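Long-range contact in molybdenum-pterin-binding protein 2 (PDB 1GUT), which binds molybdate as a small molbindin of the Mop family, a protein that takes up the oxyanion passively: residues 7-15 against 24-32. Numbering follows the deposited sequence.
Sequences NQLKGKVVG and EVVLEIAGG
V13 turns CG2 beside its own backbone N and CG1 anti to it (chi1 177°), while L27 sets CG anti to its carbonyl carbon (chi1 -58°), and the two branches meet on the buried face of a twisted antiparallel hairpin. V13 CG2 lies 3.5 Å from L27 CD2, tighter than usual for two methyls, and its other neighbour in strand 24-29 is CG1 of V25. Branched aliphatic residues suit this face because they fill it without leaving a polar group to satisfy. Farther along, L9 CD1 approaches I29 CD1 at 4.2 Å.

The backbones pair through K12 and E28, a hydrogen-bonded pair in which E28 N gives a nearly straight bond to K12 O (2.8 Å, 167°) and K12 N returns one to E28 O. Beyond V13 the register slips by one residue in a classic beta bulge: V14 and G15 both face V26, whose O accepts V14 N at 2.8 Å and G15 N at 3.3 Å. V26 N closes the ring on G15 O. Glycine fits there: G15, without a CB, lets the bulged strand lie close over V26 CB. V14 instead packs on the more open face, CG2 on V26 CG1 (3.9 Å) and CG1 on E28 CB. K12 and E28 also belong to this face, where long charged chains can reach outward; K12 NZ bonds to G52 O.

Past the paired region, a water joins K10 O (2.6 Å) to A30 N as the chain enters a type II turn, whose G31 and G32 adopt backbone angles suited to glycine. Within the OB-like TOBE fold, this hairpin forms the middle of the sheet: strand 54-58 flanks residues 7-15, strand 34-40 flanks residues 24-29, and I66 of the second subunit packs on L27.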
loop_
_atom_site.group_PDB
_atom_site.type_symbol
_atom_site.label_atom_id
_atom_site.label_comp_id
_atom_site.label_asym_id
_atom_site.label_seq_id
_atom_site.Cartn_x
_atom_site.Cartn_y
_atom_site.Cartn_z
ATOM N N ASN A 7 -4.518 14.321 -1.455
ATOM C CA ASN A 7 -5.742 13.774 -0.869
ATOM C C ASN A 7 -5.794 14.031 0.621
ATOM O O ASN A 7 -5.081 13.381 1.390
ATOM C CB ASN A 7 -5.809 12.255 -1.120
ATOM C CG ASN A 7 -5.946 11.923 -2.590
ATOM O OD1 ASN A 7 -6.572 12.665 -3.344
ATOM N ND2 ASN A 7 -5.377 10.801 -2.999
ATOM N N GLN A 8 -6.654 14.970 0.998
ATOM C CA GLN A 8 -6.829 15.395 2.378
ATOM C C GLN A 8 -8.317 15.562 2.595
ATOM O O GLN A 8 -8.975 16.393 1.935
ATOM C CB GLN A 8 -6.137 16.738 2.608
ATOM C CG GLN A 8 -4.619 16.653 2.446
ATOM C CD GLN A 8 -3.901 17.923 2.898
ATOM O OE1 GLN A 8 -4.176 18.467 3.982
ATOM N NE2 GLN A 8 -2.985 18.391 2.075
ATOM N N LEU A 9 -8.841 14.739 3.487
ATOM C CA LEU A 9 -10.264 14.718 3.809
ATOM C C LEU A 9 -10.459 15.041 5.290
ATOM O O LEU A 9 -10.167 14.195 6.144
ATOM C CB LEU A 9 -10.817 13.332 3.474
ATOM C CG LEU A 9 -10.558 12.801 2.071
ATOM C CD1 LEU A 9 -11.135 11.381 1.957
ATOM C CD2 LEU A 9 -11.213 13.712 1.069
ATOM N N LYS A 10 -10.972 16.242 5.591
ATOM C CA LYS A 10 -11.180 16.649 6.986
ATOM C C LYS A 10 -12.406 15.975 7.571
ATOM O O LYS A 10 -13.431 15.863 6.902
ATOM C CB LYS A 10 -11.394 18.174 7.087
ATOM C CG LYS A 10 -10.239 19.023 6.603
ATOM C CD LYS A 10 -10.522 20.519 6.813
ATOM C CE LYS A 10 -9.405 21.413 6.292
ATOM N NZ LYS A 10 -9.579 21.832 4.860
ATOM N N GLY A 11 -12.326 15.567 8.835
ATOM C CA GLY A 11 -13.470 14.917 9.436
ATOM C C GLY A 11 -13.414 14.928 10.934
ATOM O O GLY A 11 -12.497 15.484 11.513
ATOM N N LYS A 12 -14.414 14.310 11.543
ATOM C CA LYS A 12 -14.514 14.254 12.983
ATOM C C LYS A 12 -14.474 12.790 13.379
ATOM O O LYS A 12 -15.136 11.961 12.763
ATOM C CB LYS A 12 -15.849 14.881 13.404
ATOM C CG LYS A 12 -16.064 14.889 14.889
ATOM C CD LYS A 12 -17.341 15.677 15.226
ATOM C CE LYS A 12 -17.489 15.908 16.730
ATOM N NZ LYS A 12 -16.553 16.950 17.267
ATOM N N VAL A 13 -13.683 12.466 14.396
ATOM C CA VAL A 13 -13.599 11.080 14.835
ATOM C C VAL A 13 -14.926 10.650 15.445
ATOM O O VAL A 13 -15.402 11.279 16.420
ATOM C CB VAL A 13 -12.491 10.872 15.871
ATOM C CG1 VAL A 13 -12.506 9.445 16.338
ATOM C CG2 VAL A 13 -11.115 11.233 15.280
ATOM N N VAL A 14 -15.539 9.610 14.878
ATOM C CA VAL A 14 -16.784 9.063 15.404
ATOM C C VAL A 14 -16.613 7.657 15.971
ATOM O O VAL A 14 -17.533 7.102 16.588
ATOM C CB VAL A 14 -17.951 9.093 14.388
ATOM C CG1 VAL A 14 -18.333 10.524 14.064
ATOM C CG2 VAL A 14 -17.615 8.312 13.091
ATOM N N GLY A 15 -15.446 7.065 15.762
ATOM C CA GLY A 15 -15.165 5.745 16.294
ATOM C C GLY A 15 -13.679 5.552 16.510
ATOM O O GLY A 15 -12.863 5.999 15.717
ATOM N N GLU A 24 -8.070 1.344 15.136
ATOM C CA GLU A 24 -9.001 1.665 14.073
ATOM C C GLU A 24 -9.669 2.982 14.413
ATOM O O GLU A 24 -10.275 3.128 15.468
ATOM C CB GLU A 24 -10.045 0.558 13.922
ATOM C CG GLU A 24 -11.006 0.811 12.752
ATOM C CD GLU A 24 -12.127 -0.203 12.707
ATOM O OE1 GLU A 24 -11.846 -1.387 12.902
ATOM O OE2 GLU A 24 -13.293 0.174 12.474
ATOM N N VAL A 25 -9.544 3.950 13.522
ATOM C CA VAL A 25 -10.112 5.274 13.683
ATOM C C VAL A 25 -11.150 5.482 12.581
ATOM O O VAL A 25 -10.844 5.278 11.396
ATOM C CB VAL A 25 -8.987 6.349 13.508
ATOM C CG1 VAL A 25 -9.523 7.779 13.799
ATOM C CG2 VAL A 25 -7.792 6.029 14.395
ATOM N N VAL A 26 -12.362 5.895 12.943
ATOM C CA VAL A 26 -13.416 6.167 11.949
ATOM C C VAL A 26 -13.732 7.648 11.992
ATOM O O VAL A 26 -14.000 8.202 13.069
ATOM C CB VAL A 26 -14.691 5.327 12.225
ATOM C CG1 VAL A 26 -15.734 5.536 11.154
ATOM C CG2 VAL A 26 -14.325 3.836 12.305
ATOM N N LEU A 27 -13.659 8.289 10.833
ATOM C CA LEU A 27 -13.917 9.714 10.715
ATOM C C LEU A 27 -15.143 9.962 9.861
ATOM O O LEU A 27 -15.323 9.338 8.816
ATOM C CB LEU A 27 -12.767 10.405 9.974
ATOM C CG LEU A 27 -11.323 10.361 10.424
ATOM C CD1 LEU A 27 -10.523 11.288 9.498
ATOM C CD2 LEU A 27 -11.249 10.846 11.847
ATOM N N GLU A 28 -15.966 10.897 10.286
ATOM C CA GLU A 28 -17.120 11.302 9.488
ATOM C C GLU A 28 -16.654 12.520 8.694
ATOM O O GLU A 28 -16.246 13.523 9.279
ATOM C CB GLU A 28 -18.277 11.718 10.402
ATOM C CG GLU A 28 -19.443 12.378 9.678
ATOM C CD GLU A 28 -20.287 13.275 10.591
ATOM O OE1 GLU A 28 -20.125 13.264 11.844
ATOM O OE2 GLU A 28 -21.128 14.009 10.043
ATOM N N ILE A 29 -16.697 12.444 7.371
ATOM C CA ILE A 29 -16.231 13.574 6.574
ATOM C C ILE A 29 -17.425 14.353 6.045
ATOM O O ILE A 29 -18.566 13.983 6.331
ATOM C CB ILE A 29 -15.240 13.104 5.478
ATOM C CG1 ILE A 29 -15.921 12.168 4.495
ATOM C CG2 ILE A 29 -14.025 12.403 6.128
ATOM C CD1 ILE A 29 -15.047 11.871 3.276
ATOM N N ALA A 30 -17.149 15.440 5.321
ATOM C CA ALA A 30 -18.181 16.323 4.779
ATOM C C ALA A 30 -19.213 15.520 4.051
ATOM O O ALA A 30 -18.890 14.659 3.235
ATOM C CB ALA A 30 -17.578 17.389 3.871
ATOM N N GLY A 31 -20.471 15.835 4.331
ATOM C CA GLY A 31 -21.579 15.133 3.729
ATOM C C GLY A 31 -22.024 14.062 4.698
ATOM O O GLY A 31 -23.174 13.618 4.654
ATOM N N GLY A 32 -21.106 13.651 5.574
ATOM C CA GLY A 32 -21.396 12.643 6.583
ATOM C C GLY A 32 -20.813 11.250 6.382
ATOM O O GLY A 32 -20.861 10.459 7.331
HETATM O O HOH W 1 -14.479 16.718 4.653
#